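Local coordinates for protein erythrocyte binding antigen 140 (Plasmodium falciparum, PDB 4GF2) that probably binds a receptor on the host erythrocyte surface, consistent with sialic acid-dependent recognition of glycophorin C, through its Duffy binding-like region during invasion, at residues 13-24 / 36-47; 420-428 / 438-446. The protein carries 3 engineered substitutions. All blocks are in the same frame, centred on the assembly; numbering follows the deposited sequence.

Contact 1 and contact 2 come one after the other along a single chain: 13-24 / 36-47 is complete well before 420-428 / 438-446 begins. Their centres lie about 44 Å apart and their nearest atoms about 26 Å, so neither touches the other. Each includes residues of a different Duffy binding domain, segment 36-47 in the first and both segments of contact 2 in the second. They share no helix or strand. Contact 1 rests on a disulfide, a two-stranded hairpin and loop salt bridging, whereas contact 2 is a crossing of two helices, so each contact is local to its own part of the chain, and neither bridges the two Duffy binding regions.

Contact 1 of 2, residues 13-24 / 36-47; sequences ACGIKRKSIKWI and VPDRKIQLCIAN
R18 meets D38 side-on, giving NE to OD2 (2.8 Å) and NH2 to OD1 (2.9 Å). Both carboxylate oxygens use their syn lone pairs, and the two groups lie nearly coplanar, 21° apart, which fixes the rotation of each. A bend at chi3 (-80°) turns the guanidinium out of its otherwise extended chain, and the amide of Q42 stacks on one of its faces. The same amide reaches back to the loop: R18 N donates to Q42 OE1 at 2.8 Å, in the carbonyl plane on a lone pair. Water 3 donates to both OE1 and R18 O, so two donors hold the amide oxygen.

This middle, with Q42 and D38 packed against R18, is the tight part, together with the C14-C44 disulfide (SG to SG 2.0 Å) at one end. The hairpin end is close-packed too. I24 and V36 form an antiparallel hydrogen-bonded pair through both backbone amides, and P37 CB sits 3.6 Å from the centroid of the six-membered ring of W23, 8° off its normal, a CH-pi contact over the face. P37 is the N-cap residue of helix 38-41, and D38 N donates to K22 O (3.1 Å), joining hairpin to helix. The loose side is K19, S20 and the K22 side chain, all exposed; S20 makes no direct bond across. R18 is exposed as well, although its guanidinium is tied down.

Around the contact, the disulfide end and K17, salt-bridged to E70, lie on helix 56-78; the hairpin meets W179 and N186 of helix 175-202; R39 and L43 face helix 83-101, and I45 helix 110-127.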
loop_
_atom_site.group_PDB
_atom_site.type_symbol
_atom_site.label_atom_id
_atom_site.label_comp_id
_atom_site.label_asym_id
_atom_site.label_seq_id
_atom_site.Cartn_x
_atom_site.Cartn_y
_atom_site.Cartn_z
ATOM N N ALA A 13 -13.279 -43.694 -1.304
ATOM C CA ALA A 13 -14.294 -43.296 -0.337
ATOM C C ALA A 13 -13.868 -41.997 0.346
ATOM O O ALA A 13 -14.683 -41.103 0.569
ATOM C CB ALA A 13 -14.515 -44.396 0.688
ATOM N N CYS A 14 -12.583 -41.893 0.667
ATOM C CA CYS A 14 -12.045 -40.684 1.280
ATOM C C CYS A 14 -11.590 -39.703 0.207
ATOM O O CYS A 14 -11.739 -38.491 0.357
ATOM C CB CYS A 14 -10.882 -41.026 2.210
ATOM S SG CYS A 14 -11.355 -42.003 3.656
ATOM N N GLY A 15 -11.033 -40.233 -0.876
ATOM C CA GLY A 15 -10.650 -39.415 -2.010
ATOM C C GLY A 15 -9.251 -38.840 -1.916
ATOM O O GLY A 15 -8.655 -38.785 -0.842
ATOM N N ILE A 16 -8.726 -38.413 -3.060
ATOM C CA ILE A 16 -7.415 -37.781 -3.126
ATOM C C ILE A 16 -7.383 -36.551 -2.227
ATOM O O ILE A 16 -8.384 -35.854 -2.079
ATOM C CB ILE A 16 -7.067 -37.350 -4.564
ATOM C CG1 ILE A 16 -7.244 -38.520 -5.534
ATOM C CG2 ILE A 16 -5.642 -36.817 -4.632
ATOM C CD1 ILE A 16 -8.385 -38.329 -6.520
ATOM N N LYS A 17 -6.225 -36.286 -1.632
ATOM C CA LYS A 17 -6.071 -35.146 -0.738
ATOM C C LYS A 17 -5.477 -33.948 -1.464
ATOM O O LYS A 17 -4.716 -34.098 -2.421
ATOM C CB LYS A 17 -5.185 -35.525 0.448
ATOM C CG LYS A 17 -5.790 -36.600 1.336
ATOM C CD LYS A 17 -4.863 -36.985 2.474
ATOM C CE LYS A 17 -5.499 -38.024 3.382
ATOM N NZ LYS A 17 -6.726 -37.527 4.066
ATOM N N ARG A 18 -5.842 -32.753 -1.016
ATOM C CA ARG A 18 -5.226 -31.537 -1.521
ATOM C C ARG A 18 -3.798 -31.487 -0.999
ATOM O O ARG A 18 -3.537 -31.854 0.153
ATOM C CB ARG A 18 -6.013 -30.306 -1.068
ATOM C CG ARG A 18 -7.428 -30.245 -1.626
ATOM C CD ARG A 18 -8.184 -29.010 -1.144
ATOM N NE ARG A 18 -8.709 -29.174 0.210
ATOM C CZ ARG A 18 -9.875 -29.743 0.506
ATOM N NH1 ARG A 18 -10.662 -30.215 -0.452
ATOM N NH2 ARG A 18 -10.260 -29.843 1.768
ATOM N N LYS A 19 -2.875 -31.051 -1.849
ATOM C CA LYS A 19 -1.453 -31.054 -1.513
ATOM C C LYS A 19 -1.018 -29.816 -0.729
ATOM O O LYS A 19 -0.100 -29.884 0.089
ATOM C CB LYS A 19 -0.618 -31.168 -2.785
ATOM C CG LYS A 19 -0.506 -32.580 -3.330
ATOM C CD LYS A 19 0.203 -32.587 -4.679
ATOM C CE LYS A 19 1.023 -33.848 -4.886
ATOM N NZ LYS A 19 2.264 -33.845 -4.054
ATOM N N SER A 20 -1.665 -28.683 -0.985
ATOM C CA SER A 20 -1.328 -27.447 -0.292
ATOM C C SER A 20 -1.613 -27.574 1.198
ATOM O O SER A 20 -2.565 -28.239 1.600
ATOM C CB SER A 20 -2.118 -26.278 -0.871
ATOM O OG SER A 20 -1.793 -26.076 -2.234
ATOM N N ILE A 21 -0.773 -26.942 2.012
ATOM C CA ILE A 21 -0.959 -26.924 3.456
ATOM C C ILE A 21 -1.607 -25.604 3.868
ATOM O O ILE A 21 -1.006 -24.541 3.726
ATOM C CB ILE A 21 0.385 -27.087 4.192
ATOM C CG1 ILE A 21 1.060 -28.401 3.787
ATOM C CG2 ILE A 21 0.174 -27.057 5.693
ATOM C CD1 ILE A 21 2.470 -28.572 4.341
ATOM N N LYS A 22 -2.835 -25.670 4.373
ATOM C CA LYS A 22 -3.564 -24.460 4.746
ATOM C C LYS A 22 -4.332 -24.646 6.053
ATOM O O LYS A 22 -4.600 -25.772 6.477
ATOM C CB LYS A 22 -4.528 -24.054 3.628
ATOM C CG LYS A 22 -5.569 -25.112 3.308
ATOM C CD LYS A 22 -6.305 -24.822 2.008
ATOM C CE LYS A 22 -7.362 -23.754 2.181
ATOM N NZ LYS A 22 -8.153 -23.563 0.931
ATOM N N TRP A 23 -4.677 -23.530 6.687
ATOM C CA TRP A 23 -5.458 -23.554 7.915
ATOM C C TRP A 23 -6.705 -22.701 7.751
ATOM O O TRP A 23 -6.627 -21.527 7.385
ATOM C CB TRP A 23 -4.617 -23.059 9.091
ATOM C CG TRP A 23 -3.583 -24.050 9.535
ATOM C CD1 TRP A 23 -2.427 -24.373 8.888
ATOM C CD2 TRP A 23 -3.615 -24.851 10.723
ATOM N NE1 TRP A 23 -1.733 -25.325 9.598
ATOM C CE2 TRP A 23 -2.442 -25.636 10.730
ATOM C CE3 TRP A 23 -4.517 -24.980 11.781
ATOM C CZ2 TRP A 23 -2.148 -26.538 11.755
ATOM C CZ3 TRP A 23 -4.223 -25.874 12.801
ATOM C CH2 TRP A 23 -3.048 -26.642 12.778
ATOM N N ILE A 24 -7.861 -23.299 8.017
ATOM C CA ILE A 24 -9.127 -22.625 7.788
ATOM C C ILE A 24 -9.780 -22.253 9.110
ATOM O O ILE A 24 -10.039 -23.108 9.957
ATOM C CB ILE A 24 -10.078 -23.503 6.960
ATOM C CG1 ILE A 24 -9.429 -23.853 5.619
ATOM C CG2 ILE A 24 -11.392 -22.783 6.716
ATOM C CD1 ILE A 24 -9.489 -25.326 5.282
ATOM N N VAL A 36 -8.664 -24.880 11.899
ATOM C CA VAL A 36 -8.463 -26.297 11.651
ATOM C C VAL A 36 -7.543 -26.513 10.451
ATOM O O VAL A 36 -7.657 -25.818 9.444
ATOM C CB VAL A 36 -9.806 -26.990 11.379
ATOM C CG1 VAL A 36 -9.609 -28.483 11.196
ATOM C CG2 VAL A 36 -10.775 -26.715 12.516
ATOM N N PRO A 37 -6.620 -27.478 10.555
ATOM C CA PRO A 37 -5.756 -27.776 9.410
ATOM C C PRO A 37 -6.498 -28.581 8.349
ATOM O O PRO A 37 -7.323 -29.432 8.682
ATOM C CB PRO A 37 -4.632 -28.607 10.033
ATOM C CG PRO A 37 -5.261 -29.269 11.206
ATOM C CD PRO A 37 -6.303 -28.316 11.725
ATOM N N ASP A 38 -6.213 -28.311 7.083
ATOM C CA ASP A 38 -6.875 -29.022 6.000
ATOM C C ASP A 38 -6.617 -30.525 6.130
ATOM O O ASP A 38 -7.442 -31.349 5.728
ATOM C CB ASP A 38 -6.384 -28.503 4.649
ATOM C CG ASP A 38 -7.392 -28.723 3.541
ATOM O OD1 ASP A 38 -8.598 -28.802 3.847
ATOM O OD2 ASP A 38 -6.980 -28.809 2.364
ATOM N N ARG A 39 -5.475 -30.881 6.708
ATOM C CA ARG A 39 -5.155 -32.285 6.917
ATOM C C ARG A 39 -6.242 -32.950 7.757
ATOM O O ARG A 39 -6.631 -34.086 7.493
ATOM C CB ARG A 39 -3.794 -32.444 7.597
ATOM C CG ARG A 39 -3.416 -33.906 7.860
ATOM C CD ARG A 39 -2.296 -34.032 8.879
ATOM N NE ARG A 39 -2.529 -33.182 10.041
ATOM C CZ ARG A 39 -3.412 -33.435 11.001
ATOM N NH1 ARG A 39 -4.165 -34.526 10.961
ATOM N NH2 ARG A 39 -3.541 -32.586 12.009
ATOM N N LYS A 40 -6.729 -32.235 8.767
ATOM C CA LYS A 40 -7.792 -32.743 9.627
ATOM C C LYS A 40 -9.131 -32.762 8.891
ATOM O O LYS A 40 -9.913 -33.698 9.030
ATOM C CB LYS A 40 -7.907 -31.894 10.895
ATOM C CG LYS A 40 -9.086 -32.262 11.789
ATOM C CD LYS A 40 -8.983 -33.706 12.266
ATOM C CE LYS A 40 -10.005 -34.023 13.353
ATOM N NZ LYS A 40 -11.406 -33.982 12.853
ATOM N N ILE A 41 -9.392 -31.724 8.109
ATOM C CA ILE A 41 -10.620 -31.655 7.326
ATOM C C ILE A 41 -10.759 -32.873 6.413
ATOM O O ILE A 41 -11.861 -33.385 6.219
ATOM C CB ILE A 41 -10.676 -30.358 6.494
ATOM C CG1 ILE A 41 -10.891 -29.160 7.419
ATOM C CG2 ILE A 41 -11.798 -30.413 5.460
ATOM C CD1 ILE A 41 -10.702 -27.835 6.744
ATOM N N GLN A 42 -9.638 -33.346 5.875
ATOM C CA GLN A 42 -9.661 -34.444 4.913
ATOM C C GLN A 42 -9.298 -35.793 5.524
ATOM O O GLN A 42 -9.103 -36.773 4.803
ATOM C CB GLN A 42 -8.721 -34.145 3.748
ATOM C CG GLN A 42 -9.161 -32.966 2.898
ATOM C CD GLN A 42 -8.554 -32.997 1.512
ATOM O OE1 GLN A 42 -7.355 -32.774 1.338
ATOM N NE2 GLN A 42 -9.380 -33.282 0.516
ATOM N N LEU A 43 -9.205 -35.844 6.848
ATOM C CA LEU A 43 -8.924 -37.094 7.542
ATOM C C LEU A 43 -9.833 -38.191 7.001
ATOM O O LEU A 43 -11.028 -37.977 6.812
ATOM C CB LEU A 43 -9.142 -36.925 9.045
ATOM C CG LEU A 43 -8.638 -38.075 9.921
ATOM C CD1 LEU A 43 -7.110 -38.113 9.960
ATOM C CD2 LEU A 43 -9.215 -37.978 11.331
ATOM N N CYS A 44 -9.262 -39.363 6.747
ATOM C CA CYS A 44 -10.002 -40.446 6.107
ATOM C C CYS A 44 -10.986 -41.105 7.071
ATOM O O CYS A 44 -10.596 -41.907 7.911
ATOM C CB CYS A 44 -9.036 -41.494 5.560
ATOM S SG CYS A 44 -9.857 -42.865 4.734
ATOM N N ILE A 45 -12.265 -40.766 6.933
ATOM C CA ILE A 45 -13.294 -41.282 7.831
ATOM C C ILE A 45 -14.549 -41.777 7.107
ATOM O O ILE A 45 -15.419 -42.390 7.719
ATOM C CB ILE A 45 -13.708 -40.200 8.840
ATOM C CG1 ILE A 45 -14.340 -39.014 8.107
ATOM C CG2 ILE A 45 -12.502 -39.751 9.640
ATOM C CD1 ILE A 45 -14.772 -37.893 9.019
ATOM N N ALA A 46 -14.634 -41.515 5.806
ATOM C CA ALA A 46 -15.811 -41.875 5.024
ATOM C C ALA A 46 -16.209 -43.334 5.219
ATOM O O ALA A 46 -17.395 -43.660 5.261
ATOM C CB ALA A 46 -15.561 -41.599 3.549
ATOM N N ASN A 47 -15.220 -44.213 5.336
ATOM C CA ASN A 47 -15.495 -45.645 5.413
ATOM C C ASN A 47 -16.406 -46.015 6.574
ATOM O O ASN A 47 -17.170 -46.975 6.484
ATOM C CB ASN A 47 -14.194 -46.441 5.477
ATOM C CG ASN A 47 -13.386 -46.318 4.206
ATOM O OD1 ASN A 47 -13.755 -46.877 3.170
ATOM N ND2 ASN A 47 -12.283 -45.580 4.269
HETATM O O HOH W 1 -11.266 -37.605 3.426
HETATM O O HOH W 2 -5.372 -35.852 5.761
HETATM O O HOH W 3 -4.965 -31.999 2.594
HETATM O O HOH W 4 -5.094 -27.567 1.268
HETATM O O HOH W 5 -3.375 -28.968 6.247
#

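Contact 2 of 2, residues 420-428 / 438-446; sequences MEENLNKVN and LKIFREKWW
Two helices of the second Duffy binding domain, 415-427 and 435-457, cross almost perpendicularly here: the axes of 420-427 and 438-446 make an angle of 95° and approach to 9.8 Å. L424 fills the centre of the crossing. Its CG, anti to the backbone N, carries the isobutyl end towards helix 435-457, and chi2 (49°) parts the methyls: CD1 goes over the face of W445, 3.9 Å from the centroid of the five-membered ring, while CD2 rests 3.8 Å from R442 CG. CD1 also meets CE2 of F441.

Just past the C-terminal end of helix 415-427, N428 lies flat on F441, amide and ring planes 12° apart. Its CB stands 3.6 Å from the ring centroid, over the centre of the face, and V427 CG1 comes to the edge of the same ring.

The polar side is built round R442. Its NH1 donates to N425 OD1 at 3.0 Å, on a lone pair in the carbonyl plane and close to the guanidinium plane. E421 OE2 instead hangs over the guanidinium face, 3.4 Å from NH2, so that this salt bridge is one of charge without a directed N-H. Water 6 donates to N425 OD1 and L438 O and accepts from N428 ND2, while N428 OD1 takes the backbone N of D430.

The chemistry thus divides an apolar centre, which Y364 of helix 361-382 extends by meeting W445 edge-to-face, from a polar side, where R442 is buried between E421 OE2 and K439 CA. R442 NH2 also donates to K407 O, and E421 is bridged to K413; the two positive charges would probably favour the carboxylate form of E421.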
loop_
_atom_site.group_PDB
_atom_site.type_symbol
_atom_site.label_atom_id
_atom_site.label_comp_id
_atom_site.label_asym_id
_atom_site.label_seq_id
_atom_site.Cartn_x
_atom_site.Cartn_y
_atom_site.Cartn_z
ATOM N N MET A 420 -2.015 9.965 -14.433
ATOM C CA MET A 420 -2.139 9.960 -12.987
ATOM C C MET A 420 -3.613 9.822 -12.618
ATOM O O MET A 420 -3.982 9.031 -11.747
ATOM C CB MET A 420 -1.553 11.246 -12.405
ATOM C CG MET A 420 -1.279 11.180 -10.919
ATOM S SD MET A 420 -0.120 9.864 -10.507
ATOM C CE MET A 420 -0.178 9.905 -8.718
ATOM N N GLU A 421 -4.455 10.586 -13.305
ATOM C CA GLU A 421 -5.888 10.579 -13.055
ATOM C C GLU A 421 -6.499 9.232 -13.415
ATOM O O GLU A 421 -7.266 8.653 -12.643
ATOM C CB GLU A 421 -6.559 11.679 -13.875
ATOM C CG GLU A 421 -8.064 11.723 -13.743
ATOM C CD GLU A 421 -8.693 12.725 -14.687
ATOM O OE1 GLU A 421 -7.947 13.543 -15.260
ATOM O OE2 GLU A 421 -9.931 12.692 -14.857
ATOM N N GLU A 422 -6.159 8.741 -14.599
ATOM C CA GLU A 422 -6.726 7.498 -15.099
ATOM C C GLU A 422 -6.283 6.310 -14.255
ATOM O O GLU A 422 -7.024 5.346 -14.088
ATOM C CB GLU A 422 -6.328 7.297 -16.559
ATOM C CG GLU A 422 -6.913 8.346 -17.492
ATOM C CD GLU A 422 -6.355 8.252 -18.902
ATOM O OE1 GLU A 422 -5.247 7.693 -19.063
ATOM O OE2 GLU A 422 -7.024 8.733 -19.844
ATOM N N ASN A 423 -5.079 6.384 -13.704
ATOM C CA ASN A 423 -4.575 5.282 -12.901
ATOM C C ASN A 423 -5.200 5.243 -11.515
ATOM O O ASN A 423 -5.184 4.209 -10.851
ATOM C CB ASN A 423 -3.052 5.321 -12.834
ATOM C CG ASN A 423 -2.420 4.767 -14.088
ATOM O OD1 ASN A 423 -3.025 3.951 -14.779
ATOM N ND2 ASN A 423 -1.212 5.204 -14.393
ATOM N N LEU A 424 -5.765 6.365 -11.087
ATOM C CA LEU A 424 -6.561 6.382 -9.868
ATOM C C LEU A 424 -7.939 5.797 -10.153
ATOM O O LEU A 424 -8.531 5.134 -9.298
ATOM C CB LEU A 424 -6.695 7.798 -9.321
ATOM C CG LEU A 424 -7.515 7.899 -8.036
ATOM C CD1 LEU A 424 -7.052 6.871 -7.015
ATOM C CD2 LEU A 424 -7.406 9.298 -7.463
ATOM N N ASN A 425 -8.448 6.042 -11.357
ATOM C CA ASN A 425 -9.678 5.401 -11.797
ATOM C C ASN A 425 -9.511 3.889 -11.771
ATOM O O ASN A 425 -10.427 3.164 -11.390
ATOM C CB ASN A 425 -10.067 5.860 -13.201
ATOM C CG ASN A 425 -10.523 7.308 -13.240
ATOM O OD1 ASN A 425 -10.823 7.910 -12.209
ATOM N ND2 ASN A 425 -10.588 7.869 -14.440
ATOM N N LYS A 426 -8.331 3.415 -12.163
ATOM C CA LYS A 426 -8.042 1.985 -12.137
ATOM C C LYS A 426 -8.083 1.438 -10.714
ATOM O O LYS A 426 -8.579 0.337 -10.483
ATOM C CB LYS A 426 -6.682 1.693 -12.770
ATOM C CG LYS A 426 -6.652 1.879 -14.272
ATOM C CD LYS A 426 -5.332 1.421 -14.863
ATOM C CE LYS A 426 -5.298 1.638 -16.369
ATOM N NZ LYS A 426 -4.037 1.137 -16.986
ATOM N N VAL A 427 -7.562 2.201 -9.762
ATOM C CA VAL A 427 -7.640 1.806 -8.360
ATOM C C VAL A 427 -9.094 1.573 -7.972
ATOM O O VAL A 427 -9.406 0.659 -7.204
ATOM C CB VAL A 427 -7.031 2.866 -7.434
ATOM C CG1 VAL A 427 -7.336 2.542 -5.977
ATOM C CG2 VAL A 427 -5.530 2.964 -7.661
ATOM N N ASN A 428 -9.982 2.404 -8.510
ATOM C CA ASN A 428 -11.415 2.247 -8.286
ATOM C C ASN A 428 -11.948 1.004 -8.991
ATOM O O ASN A 428 -11.955 0.933 -10.218
ATOM C CB ASN A 428 -12.157 3.488 -8.778
ATOM C CG ASN A 428 -13.646 3.413 -8.538
ATOM O OD1 ASN A 428 -14.145 2.469 -7.922
ATOM N ND2 ASN A 428 -14.367 4.414 -9.020
ATOM N N LEU A 438 -16.820 8.389 -11.422
ATOM C CA LEU A 438 -15.379 8.276 -11.237
ATOM C C LEU A 438 -14.801 9.523 -10.578
ATOM O O LEU A 438 -13.868 9.435 -9.778
ATOM C CB LEU A 438 -14.687 8.037 -12.578
ATOM C CG LEU A 438 -15.038 6.721 -13.272
ATOM C CD1 LEU A 438 -14.324 6.637 -14.608
ATOM C CD2 LEU A 438 -14.680 5.533 -12.395
ATOM N N LYS A 439 -15.350 10.683 -10.925
ATOM C CA LYS A 439 -14.912 11.936 -10.327
ATOM C C LYS A 439 -15.121 11.884 -8.818
ATOM O O LYS A 439 -14.197 12.141 -8.046
ATOM C CB LYS A 439 -15.685 13.118 -10.917
ATOM C CG LYS A 439 -15.162 14.483 -10.471
ATOM C CD LYS A 439 -16.134 15.614 -10.787
ATOM C CE LYS A 439 -17.408 15.493 -9.958
ATOM N NZ LYS A 439 -18.102 16.803 -9.780
ATOM N N ILE A 440 -16.338 11.541 -8.406
ATOM C CA ILE A 440 -16.688 11.509 -6.989
ATOM C C ILE A 440 -15.729 10.617 -6.206
ATOM O O ILE A 440 -15.355 10.938 -5.079
ATOM C CB ILE A 440 -18.136 11.026 -6.773
ATOM C CG1 ILE A 440 -19.122 12.028 -7.376
ATOM C CG2 ILE A 440 -18.433 10.855 -5.290
ATOM C CD1 ILE A 440 -20.523 11.488 -7.530
ATOM N N PHE A 441 -15.324 9.503 -6.802
ATOM C CA PHE A 441 -14.373 8.616 -6.148
ATOM C C PHE A 441 -13.034 9.318 -5.957
ATOM O O PHE A 441 -12.493 9.360 -4.853
ATOM C CB PHE A 441 -14.168 7.338 -6.956
ATOM C CG PHE A 441 -13.088 6.452 -6.408
ATOM C CD1 PHE A 441 -13.382 5.475 -5.473
ATOM C CD2 PHE A 441 -11.775 6.604 -6.818
ATOM C CE1 PHE A 441 -12.388 4.659 -4.965
ATOM C CE2 PHE A 441 -10.774 5.791 -6.314
ATOM C CZ PHE A 441 -11.082 4.819 -5.385
ATOM N N ARG A 442 -12.499 9.865 -7.039
ATOM C CA ARG A 442 -11.226 10.567 -6.976
ATOM C C ARG A 442 -11.300 11.694 -5.946
ATOM O O ARG A 442 -10.406 11.848 -5.116
ATOM C CB ARG A 442 -10.845 11.117 -8.351
ATOM C CG ARG A 442 -10.558 10.040 -9.393
ATOM C CD ARG A 442 -9.892 10.633 -10.627
ATOM N NE ARG A 442 -10.621 11.801 -11.114
ATOM C CZ ARG A 442 -11.624 11.758 -11.983
ATOM N NH1 ARG A 442 -12.033 10.600 -12.492
ATOM N NH2 ARG A 442 -12.223 12.882 -12.349
ATOM N N GLU A 443 -12.381 12.467 -5.992
ATOM C CA GLU A 443 -12.551 13.587 -5.076
ATOM C C GLU A 443 -12.509 13.116 -3.624
ATOM O O GLU A 443 -11.858 13.735 -2.783
ATOM C CB GLU A 443 -13.858 14.329 -5.369
ATOM C CG GLU A 443 -13.814 15.151 -6.653
ATOM C CD GLU A 443 -15.099 15.920 -6.906
ATOM O OE1 GLU A 443 -16.081 15.707 -6.167
ATOM O OE2 GLU A 443 -15.123 16.743 -7.846
ATOM N N LYS A 444 -13.192 12.012 -3.336
ATOM C CA LYS A 444 -13.181 11.447 -1.991
ATOM C C LYS A 444 -11.798 10.909 -1.642
ATOM O O LYS A 444 -11.350 11.015 -0.500
ATOM C CB LYS A 444 -14.221 10.333 -1.864
ATOM C CG LYS A 444 -15.657 10.827 -1.859
ATOM C CD LYS A 444 -16.637 9.668 -1.766
ATOM C CE LYS A 444 -18.076 10.152 -1.683
ATOM N NZ LYS A 444 -19.032 9.016 -1.612
ATOM N N TRP A 445 -11.121 10.336 -2.630
ATOM C CA TRP A 445 -9.805 9.762 -2.403
ATOM C C TRP A 445 -8.810 10.851 -2.024
ATOM O O TRP A 445 -7.988 10.667 -1.126
ATOM C CB TRP A 445 -9.323 9.022 -3.649
ATOM C CG TRP A 445 -8.114 8.188 -3.399
ATOM C CD1 TRP A 445 -8.088 6.881 -3.023
ATOM C CD2 TRP A 445 -6.749 8.605 -3.498
ATOM N NE1 TRP A 445 -6.791 6.453 -2.886
ATOM C CE2 TRP A 445 -5.948 7.495 -3.172
ATOM C CE3 TRP A 445 -6.124 9.811 -3.830
ATOM C CZ2 TRP A 445 -4.556 7.550 -3.165
ATOM C CZ3 TRP A 445 -4.742 9.865 -3.825
ATOM C CH2 TRP A 445 -3.973 8.742 -3.495
ATOM N N TRP A 446 -8.884 11.987 -2.709
ATOM C CA TRP A 446 -8.005 13.106 -2.400
ATOM C C TRP A 446 -8.251 13.619 -0.978
ATOM O O TRP A 446 -7.306 13.913 -0.249
ATOM C CB TRP A 446 -8.186 14.246 -3.401
ATOM C CG TRP A 446 -7.445 15.478 -2.987
ATOM C CD1 TRP A 446 -7.979 16.618 -2.466
ATOM C CD2 TRP A 446 -6.028 15.685 -3.031
ATOM N NE1 TRP A 446 -6.985 17.526 -2.193
ATOM C CE2 TRP A 446 -5.776 16.975 -2.529
ATOM C CE3 TRP A 446 -4.946 14.901 -3.448
ATOM C CZ2 TRP A 446 -4.493 17.504 -2.433
ATOM C CZ3 TRP A 446 -3.670 15.429 -3.354
ATOM C CH2 TRP A 446 -3.454 16.717 -2.852
HETATM O O HOH W 6 -12.535 6.725 -10.039
#